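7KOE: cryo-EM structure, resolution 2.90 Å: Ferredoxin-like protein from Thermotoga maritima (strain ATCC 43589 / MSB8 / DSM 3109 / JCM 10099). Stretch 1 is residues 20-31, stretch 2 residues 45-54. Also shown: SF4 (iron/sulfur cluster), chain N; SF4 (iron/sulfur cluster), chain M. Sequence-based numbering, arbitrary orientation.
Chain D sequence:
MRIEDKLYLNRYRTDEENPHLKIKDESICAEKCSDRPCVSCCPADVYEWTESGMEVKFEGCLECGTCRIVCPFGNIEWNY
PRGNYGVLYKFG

Stretch 1 (20-31) HLKIKDESICAE
Stretch 2 45-54: DVYEWTESGM

Contact between residues 20-31 and 45-54 of this ferredoxin-like protein buries 395 Å², both sides summed, and is built mainly round W49, L21 and M54. Stretch 1 has a short strand at L21-K22, then a loop, then a weakly bonded helical turn from about I28 that carries a wider pi-type turn. Stretch 2 runs as a strand from Y47, turns through E51 and S52, and returns as a strand through M54. The register is set by L21 near V46 (CA-CA 9.4 Å) and E26 near G53 (CA-CA 6.8 Å); the paired residues rise together in number, and the L21-to-E26 and V46-to-G53 vectors run in roughly the same direction.

W49 (phi/psi -88/102, chi1 t, chi2 -107°) gives up the most surface, 62 Å². Its CB points toward stretch 1, and its broad indole lies against the start of the helix: C29 O sits over one face, 3.7 Å from W49 CH2, while C29 CB approaches W49 CZ3 at 3.8 Å and A30 CB approaches W49 CH2 at 3.9 Å. The small A30 fits close to the ring. C29 (chi1 m) also binds iron, with SG 1.8 Å from FE1 of the chain N cluster, so one residue joins tryptophan packing to cluster ligation.

The CA-to-CB bond of L21 (phi/psi -117/99, m, t) points toward stretch 2, which covers 55 Å² of the residue. Its CD1 meets V46 CG1 at 3.7 Å, V46 being t, and its CB lies 3.7 Å from Y47 OH. Carbon atoms of these three side chains also line the chain M cluster: S2 is 3.8 Å from L21 CD1, 3.9 Å from V46 CB and 3.7 Å from Y47 CE2. Y47 (m, chi2 -85°) leaves its backbone sideways, but its long side chain ends nearer stretch 1.

M54 (phi/psi -99/120; t, p, p) has 52 Å² covered by stretch 1. Its flexible chain packs CG 3.6 Å from I23 CD1 and brings CE within 3.9 Å of S4 of the chain N cluster. I23 (m, t) extends its longer arm so that the same CD1 also lies 4.0 Å from Y47 CE1.

One hydrogen bond crosses the interface: M54 N donates to E26 OE1 at 3.2 Å, with an N-H...O angle of 153°. E26 (m, m, chi3 -29°) starts sideways and bends its carboxylate inward, OE1 also lying near the edge of the W49 ring. G53 (phi/psi 124/-163) suits this turn because a CB would jam against the preceding carbonyl. T50 OG1 braces it by donating to G53 O at 2.8 Å, and D25 OD1 caps the helical turn by accepting from S27 N at 3.1 Å.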

ATOM      1  N   HIS D  20     -43.114 -19.824  -5.099  1.00  9.55           N
ATOM      2  CA  HIS D  20     -42.565 -21.150  -4.869  1.00  9.55           C
ATOM      3  C   HIS D  20     -42.607 -21.559  -3.407  1.00  9.55           C
ATOM      4  O   HIS D  20     -42.257 -22.696  -3.092  1.00  9.55           O
ATOM      5  CB  HIS D  20     -41.132 -21.216  -5.384  1.00  9.55           C
ATOM      6  CG  HIS D  20     -40.204 -20.267  -4.700  1.00  9.55           C
ATOM      7  ND1 HIS D  20     -40.200 -18.915  -4.954  1.00  9.55           N
ATOM      8  CD2 HIS D  20     -39.247 -20.478  -3.770  1.00  9.55           C
ATOM      9  CE1 HIS D  20     -39.284 -18.332  -4.205  1.00  9.55           C
ATOM     10  NE2 HIS D  20     -38.690 -19.259  -3.479  1.00  9.55           N
ATOM     11  N   LEU D  21     -43.026 -20.671  -2.516  1.00 10.18           N
ATOM     12  CA  LEU D  21     -43.188 -20.978  -1.099  1.00 10.18           C
ATOM     13  C   LEU D  21     -44.660 -20.815  -0.762  1.00 10.18           C
ATOM     14  O   LEU D  21     -45.133 -19.697  -0.547  1.00 10.18           O
ATOM     15  CB  LEU D  21     -42.347 -20.065  -0.227  1.00 10.18           C
ATOM     16  CG  LEU D  21     -40.913 -19.837  -0.650  1.00 10.18           C
ATOM     17  CD1 LEU D  21     -40.396 -18.647   0.077  1.00 10.18           C
ATOM     18  CD2 LEU D  21     -40.115 -21.037  -0.311  1.00 10.18           C
ATOM     19  N   LYS D  22     -45.379 -21.920  -0.717  1.00 13.79           N
ATOM     20  CA  LYS D  22     -46.768 -21.927  -0.300  1.00 13.79           C
ATOM     21  C   LYS D  22     -46.852 -22.642   1.035  1.00 13.79           C
ATOM     22  O   LYS D  22     -46.113 -23.596   1.281  1.00 13.79           O
ATOM     23  CB  LYS D  22     -47.647 -22.617  -1.341  1.00 13.79           C
ATOM     24  CG  LYS D  22     -49.128 -22.370  -1.176  1.00 13.79           C
ATOM     25  CD  LYS D  22     -49.921 -23.120  -2.226  1.00 13.79           C
ATOM     26  CE  LYS D  22     -49.852 -24.619  -2.002  1.00 13.79           C
ATOM     27  NZ  LYS D  22     -50.600 -25.028  -0.786  1.00 13.79           N
ATOM     28  N   ILE D  23     -47.726 -22.168   1.907  1.00 14.86           N
ATOM     29  CA  ILE D  23     -47.973 -22.819   3.182  1.00 14.86           C
ATOM     30  C   ILE D  23     -49.218 -23.678   3.030  1.00 14.86           C
ATOM     31  O   ILE D  23     -50.275 -23.183   2.619  1.00 14.86           O
ATOM     32  CB  ILE D  23     -48.110 -21.796   4.314  1.00 14.86           C
ATOM     33  CG1 ILE D  23     -46.719 -21.301   4.685  1.00 14.86           C
ATOM     34  CG2 ILE D  23     -48.799 -22.400   5.508  1.00 14.86           C
ATOM     35  CD1 ILE D  23     -46.702 -20.367   5.809  1.00 14.86           C
ATOM     36  N   LYS D  24     -49.079 -24.968   3.340  1.00 16.12           N
ATOM     37  CA  LYS D  24     -50.122 -25.938   3.035  1.00 16.12           C
ATOM     38  C   LYS D  24     -51.355 -25.735   3.903  1.00 16.12           C
ATOM     39  O   LYS D  24     -52.482 -25.957   3.448  1.00 16.12           O
ATOM     40  CB  LYS D  24     -49.579 -27.352   3.213  1.00 16.12           C
ATOM     41  CG  LYS D  24     -48.472 -27.721   2.259  1.00 16.12           C
ATOM     42  CD  LYS D  24     -47.811 -29.013   2.684  1.00 16.12           C
ATOM     43  CE  LYS D  24     -46.915 -29.556   1.593  1.00 16.12           C
ATOM     44  NZ  LYS D  24     -45.991 -30.599   2.107  1.00 16.12           N
ATOM     45  N   ASP D  25     -51.166 -25.314   5.148  1.00 23.83           N
ATOM     46  CA  ASP D  25     -52.269 -25.153   6.087  1.00 23.83           C
ATOM     47  C   ASP D  25     -51.931 -24.003   7.019  1.00 23.83           C
ATOM     48  O   ASP D  25     -51.039 -24.128   7.860  1.00 23.83           O
ATOM     49  CB  ASP D  25     -52.511 -26.437   6.873  1.00 23.83           C
ATOM     50  CG  ASP D  25     -53.926 -26.549   7.392  1.00 23.83           C
ATOM     51  OD1 ASP D  25     -54.376 -25.633   8.109  1.00 23.83           O
ATOM     52  OD2 ASP D  25     -54.589 -27.561   7.087  1.00 23.83           O
ATOM     53  N   GLU D  26     -52.644 -22.893   6.878  1.00 26.42           N
ATOM     54  CA  GLU D  26     -52.416 -21.720   7.707  1.00 26.42           C
ATOM     55  C   GLU D  26     -52.848 -21.914   9.151  1.00 26.42           C
ATOM     56  O   GLU D  26     -52.414 -21.146  10.013  1.00 26.42           O
ATOM     57  CB  GLU D  26     -53.156 -20.518   7.124  1.00 26.42           C
ATOM     58  CG  GLU D  26     -52.574 -19.986   5.838  1.00 26.42           C
ATOM     59  CD  GLU D  26     -51.393 -19.077   6.072  1.00 26.42           C
ATOM     60  OE1 GLU D  26     -51.343 -18.436   7.140  1.00 26.42           O
ATOM     61  OE2 GLU D  26     -50.524 -18.992   5.182  1.00 26.42           O
ATOM     62  N   SER D  27     -53.695 -22.903   9.433  1.00 26.71           N
ATOM     63  CA  SER D  27     -54.168 -23.114  10.794  1.00 26.71           C
ATOM     64  C   SER D  27     -53.129 -23.813  11.655  1.00 26.71           C
ATOM     65  O   SER D  27     -53.135 -23.644  12.877  1.00 26.71           O
ATOM     66  CB  SER D  27     -55.461 -23.922  10.779  1.00 26.71           C
ATOM     67  OG  SER D  27     -55.240 -25.208  10.235  1.00 26.71           O
ATOM     68  N   ILE D  28     -52.245 -24.602  11.040  1.00 23.42           N
ATOM     69  CA  ILE D  28     -51.137 -25.206  11.773  1.00 23.42           C
ATOM     70  C   ILE D  28     -50.183 -24.128  12.270  1.00 23.42           C
ATOM     71  O   ILE D  28     -49.621 -24.231  13.366  1.00 23.42           O
ATOM     72  CB  ILE D  28     -50.422 -26.240  10.886  1.00 23.42           C
ATOM     73  CG1 ILE D  28     -51.428 -27.248  10.337  1.00 23.42           C
ATOM     74  CG2 ILE D  28     -49.348 -26.962  11.656  1.00 23.42           C
ATOM     75  CD1 ILE D  28     -50.801 -28.393   9.567  1.00 23.42           C
ATOM     76  N   CYS D  29     -50.076 -23.034  11.520  1.00 26.26           N
ATOM     77  CA  CYS D  29     -49.155 -21.947  11.936  1.00 26.26           C
ATOM     78  C   CYS D  29     -49.793 -21.076  13.024  1.00 26.26           C
ATOM     79  O   CYS D  29     -49.051 -20.288  13.632  1.00 26.26           O
ATOM     80  CB  CYS D  29     -48.765 -21.092  10.737  1.00 26.26           C
ATOM     81  SG  CYS D  29     -48.043 -22.059   9.388  1.00 26.26           S
ATOM     82  N   ALA D  30     -51.093 -21.237  13.300  1.00 26.43           N
ATOM     83  CA  ALA D  30     -51.727 -20.367  14.283  1.00 26.43           C
ATOM     84  C   ALA D  30     -51.808 -21.010  15.660  1.00 26.43           C
ATOM     85  O   ALA D  30     -51.485 -20.365  16.662  1.00 26.43           O
ATOM     86  CB  ALA D  30     -53.119 -19.968  13.802  1.00 26.43           C
ATOM     87  N   GLU D  31     -52.246 -22.264  15.740  1.00 31.69           N
ATOM     88  CA  GLU D  31     -52.450 -22.911  17.032  1.00 31.69           C
ATOM     89  C   GLU D  31     -51.528 -24.106  17.243  1.00 31.69           C
ATOM     90  O   GLU D  31     -51.184 -24.406  18.389  1.00 31.69           O
ATOM     91  CB  GLU D  31     -53.921 -23.322  17.194  1.00 31.69           C
ATOM     92  CG  GLU D  31     -54.394 -24.428  16.264  1.00 31.69           C
ATOM     93  CD  GLU D  31     -55.258 -23.918  15.134  1.00 31.69           C
ATOM     94  OE1 GLU D  31     -55.366 -22.686  14.975  1.00 31.69           O
ATOM     95  OE2 GLU D  31     -55.822 -24.751  14.395  1.00 31.69           O
ATOM     96  N   ASP D  45     -35.561 -13.295   6.019  1.00 16.13           N
ATOM     97  CA  ASP D  45     -36.760 -12.725   6.633  1.00 16.13           C
ATOM     98  C   ASP D  45     -37.982 -12.855   5.738  1.00 16.13           C
ATOM     99  O   ASP D  45     -38.775 -11.917   5.623  1.00 16.13           O
ATOM    100  CB  ASP D  45     -36.542 -11.261   7.006  1.00 16.13           C
ATOM    101  CG  ASP D  45     -36.134 -11.084   8.446  1.00 16.13           C
ATOM    102  OD1 ASP D  45     -36.639 -11.840   9.298  1.00 16.13           O
ATOM    103  OD2 ASP D  45     -35.308 -10.196   8.729  1.00 16.13           O
ATOM    104  N   VAL D  46     -38.122 -14.008   5.086  1.00  9.74           N
ATOM    105  CA  VAL D  46     -39.241 -14.231   4.181  1.00  9.74           C
ATOM    106  C   VAL D  46     -40.535 -14.367   4.969  1.00  9.74           C
ATOM    107  O   VAL D  46     -41.548 -13.740   4.649  1.00  9.74           O
ATOM    108  CB  VAL D  46     -38.971 -15.469   3.310  1.00  9.74           C
ATOM    109  CG1 VAL D  46     -40.236 -15.987   2.692  1.00  9.74           C
ATOM    110  CG2 VAL D  46     -37.960 -15.146   2.246  1.00  9.74           C
ATOM    111  N   TYR D  47     -40.505 -15.147   6.036  1.00 10.51           N
ATOM    112  CA  TYR D  47     -41.697 -15.413   6.815  1.00 10.51           C
ATOM    113  C   TYR D  47     -41.829 -14.407   7.942  1.00 10.51           C
ATOM    114  O   TYR D  47     -40.875 -14.149   8.677  1.00 10.51           O
ATOM    115  CB  TYR D  47     -41.652 -16.825   7.382  1.00 10.51           C
ATOM    116  CG  TYR D  47     -41.695 -17.879   6.323  1.00 10.51           C
ATOM    117  CD1 TYR D  47     -42.900 -18.320   5.816  1.00 10.51           C
ATOM    118  CD2 TYR D  47     -40.535 -18.426   5.823  1.00 10.51           C
ATOM    119  CE1 TYR D  47     -42.943 -19.280   4.846  1.00 10.51           C
ATOM    120  CE2 TYR D  47     -40.574 -19.376   4.855  1.00 10.51           C
ATOM    121  CZ  TYR D  47     -41.774 -19.803   4.369  1.00 10.51           C
ATOM    122  OH  TYR D  47     -41.808 -20.763   3.394  1.00 10.51           O
ATOM    123  N   GLU D  48     -43.021 -13.839   8.070  1.00 23.27           N
ATOM    124  CA  GLU D  48     -43.343 -12.942   9.172  1.00 23.27           C
ATOM    125  C   GLU D  48     -44.742 -13.301   9.642  1.00 23.27           C
ATOM    126  O   GLU D  48     -45.686 -13.267   8.852  1.00 23.27           O
ATOM    127  CB  GLU D  48     -43.268 -11.479   8.747  1.00 23.27           C
ATOM    128  CG  GLU D  48     -43.783 -10.521   9.794  1.00 23.27           C
ATOM    129  CD  GLU D  48     -43.790  -9.089   9.314  1.00 23.27           C
ATOM    130  OE1 GLU D  48     -43.351  -8.843   8.173  1.00 23.27           O
ATOM    131  OE2 GLU D  48     -44.236  -8.207  10.079  1.00 23.27           O
ATOM    132  N   TRP D  49     -44.875 -13.666  10.910  1.00 28.38           N
ATOM    133  CA  TRP D  49     -46.174 -14.077  11.428  1.00 28.38           C
ATOM    134  C   TRP D  49     -46.918 -12.853  11.929  1.00 28.38           C
ATOM    135  O   TRP D  49     -46.641 -12.340  13.015  1.00 28.38           O
ATOM    136  CB  TRP D  49     -46.033 -15.109  12.535  1.00 28.38           C
ATOM    137  CG  TRP D  49     -47.351 -15.408  13.159  1.00 28.38           C
ATOM    138  CD1 TRP D  49     -47.785 -15.011  14.385  1.00 28.38           C
ATOM    139  CD2 TRP D  49     -48.425 -16.144  12.571  1.00 28.38           C
ATOM    140  NE1 TRP D  49     -49.060 -15.462  14.603  1.00 28.38           N
ATOM    141  CE2 TRP D  49     -49.476 -16.160  13.502  1.00 28.38           C
ATOM    142  CE3 TRP D  49     -48.597 -16.795  11.349  1.00 28.38           C
ATOM    143  CZ2 TRP D  49     -50.679 -16.802  13.253  1.00 28.38           C
ATOM    144  CZ3 TRP D  49     -49.788 -17.426  11.102  1.00 28.38           C
ATOM    145  CH2 TRP D  49     -50.815 -17.430  12.049  1.00 28.38           C
ATOM    146  N   THR D  50     -47.866 -12.383  11.135  1.00 35.89           N
ATOM    147  CA  THR D  50     -48.804 -11.364  11.568  1.00 35.89           C
ATOM    148  C   THR D  50     -50.018 -12.058  12.182  1.00 35.89           C
ATOM    149  O   THR D  50     -50.110 -13.286  12.201  1.00 35.89           O
ATOM    150  CB  THR D  50     -49.185 -10.478  10.389  1.00 35.89           C
ATOM    151  OG1 THR D  50     -49.825 -11.277   9.388  1.00 35.89           O
ATOM    152  CG2 THR D  50     -47.950  -9.846   9.788  1.00 35.89           C
ATOM    153  N   GLU D  51     -50.969 -11.281  12.696  1.00 52.27           N
ATOM    154  CA  GLU D  51     -52.235 -11.872  13.107  1.00 52.27           C
ATOM    155  C   GLU D  51     -53.191 -12.047  11.937  1.00 52.27           C
ATOM    156  O   GLU D  51     -54.229 -12.697  12.092  1.00 52.27           O
ATOM    157  CB  GLU D  51     -52.888 -11.033  14.204  1.00 52.27           C
ATOM    158  CG  GLU D  51     -52.149 -11.105  15.526  1.00 52.27           C
ATOM    159  CD  GLU D  51     -52.822 -10.309  16.618  1.00 52.27           C
ATOM    160  OE1 GLU D  51     -53.802  -9.599  16.316  1.00 52.27           O
ATOM    161  OE2 GLU D  51     -52.374 -10.396  17.781  1.00 52.27           O
ATOM    162  N   SER D  52     -52.855 -11.494  10.774  1.00 44.51           N
ATOM    163  CA  SER D  52     -53.615 -11.713   9.553  1.00 44.51           C
ATOM    164  C   SER D  52     -53.274 -13.031   8.872  1.00 44.51           C
ATOM    165  O   SER D  52     -53.859 -13.340   7.829  1.00 44.51           O
ATOM    166  CB  SER D  52     -53.367 -10.561   8.580  1.00 44.51           C
ATOM    167  OG  SER D  52     -53.796  -9.332   9.134  1.00 44.51           O
ATOM    168  N   GLY D  53     -52.344 -13.804   9.427  1.00 34.65           N
ATOM    169  CA  GLY D  53     -51.818 -15.004   8.826  1.00 34.65           C
ATOM    170  C   GLY D  53     -50.320 -14.892   8.711  1.00 34.65           C
ATOM    171  O   GLY D  53     -49.690 -14.052   9.363  1.00 34.65           O
ATOM    172  N   MET D  54     -49.733 -15.736   7.870  1.00 23.52           N
ATOM    173  CA  MET D  54     -48.294 -15.716   7.650  1.00 23.52           C
ATOM    174  C   MET D  54     -47.995 -14.957   6.368  1.00 23.52           C
ATOM    175  O   MET D  54     -48.451 -15.342   5.287  1.00 23.52           O
ATOM    176  CB  MET D  54     -47.723 -17.127   7.582  1.00 23.52           C
ATOM    177  CG  MET D  54     -46.224 -17.145   7.378  1.00 23.52           C
ATOM    178  SD  MET D  54     -45.303 -16.630   8.823  1.00 23.52           S
ATOM    179  CE  MET D  54     -45.509 -18.063   9.849  1.00 23.52           C
TER
HETATM  180 FE1  SF4 N 602     -46.701 -22.759  10.275  1.00 23.68          FE
HETATM  181 FE2  SF4 N 602     -44.666 -23.391  12.413  1.00 23.68          FE
HETATM  182 FE3  SF4 N 602     -43.790 -22.094   9.831  1.00 23.68          FE
HETATM  183 FE4  SF4 N 602     -44.696 -24.974   9.841  1.00 23.68          FE
HETATM  184  S1  SF4 N 602     -43.225 -23.850  10.905  1.00 23.68           S
HETATM  185  S2  SF4 N 602     -45.261 -23.217   8.767  1.00 23.68           S
HETATM  186  S3  SF4 N 602     -46.137 -24.515  11.349  1.00 23.68           S
HETATM  187  S4  SF4 N 602     -45.231 -21.635  11.338  1.00 23.68           S
HETATM  188 FE1  SF4 M 601     -36.224 -18.883   1.005  1.00 11.58          FE
HETATM  189 FE2  SF4 M 601     -34.045 -20.152   2.667  1.00 11.58          FE
HETATM  190 FE3  SF4 M 601     -36.914 -21.025   3.019  1.00 11.58          FE
HETATM  191 FE4  SF4 M 601     -36.043 -18.292   3.960  1.00 11.58          FE
HETATM  192  S1  SF4 M 601     -35.389 -20.292   4.321  1.00 11.58           S
HETATM  193  S2  SF4 M 601     -37.568 -19.025   2.658  1.00 11.58           S
HETATM  194  S3  SF4 M 601     -34.698 -18.152   2.307  1.00 11.58           S
HETATM  195  S4  SF4 M 601     -35.571 -20.884   1.365  1.00 11.58           S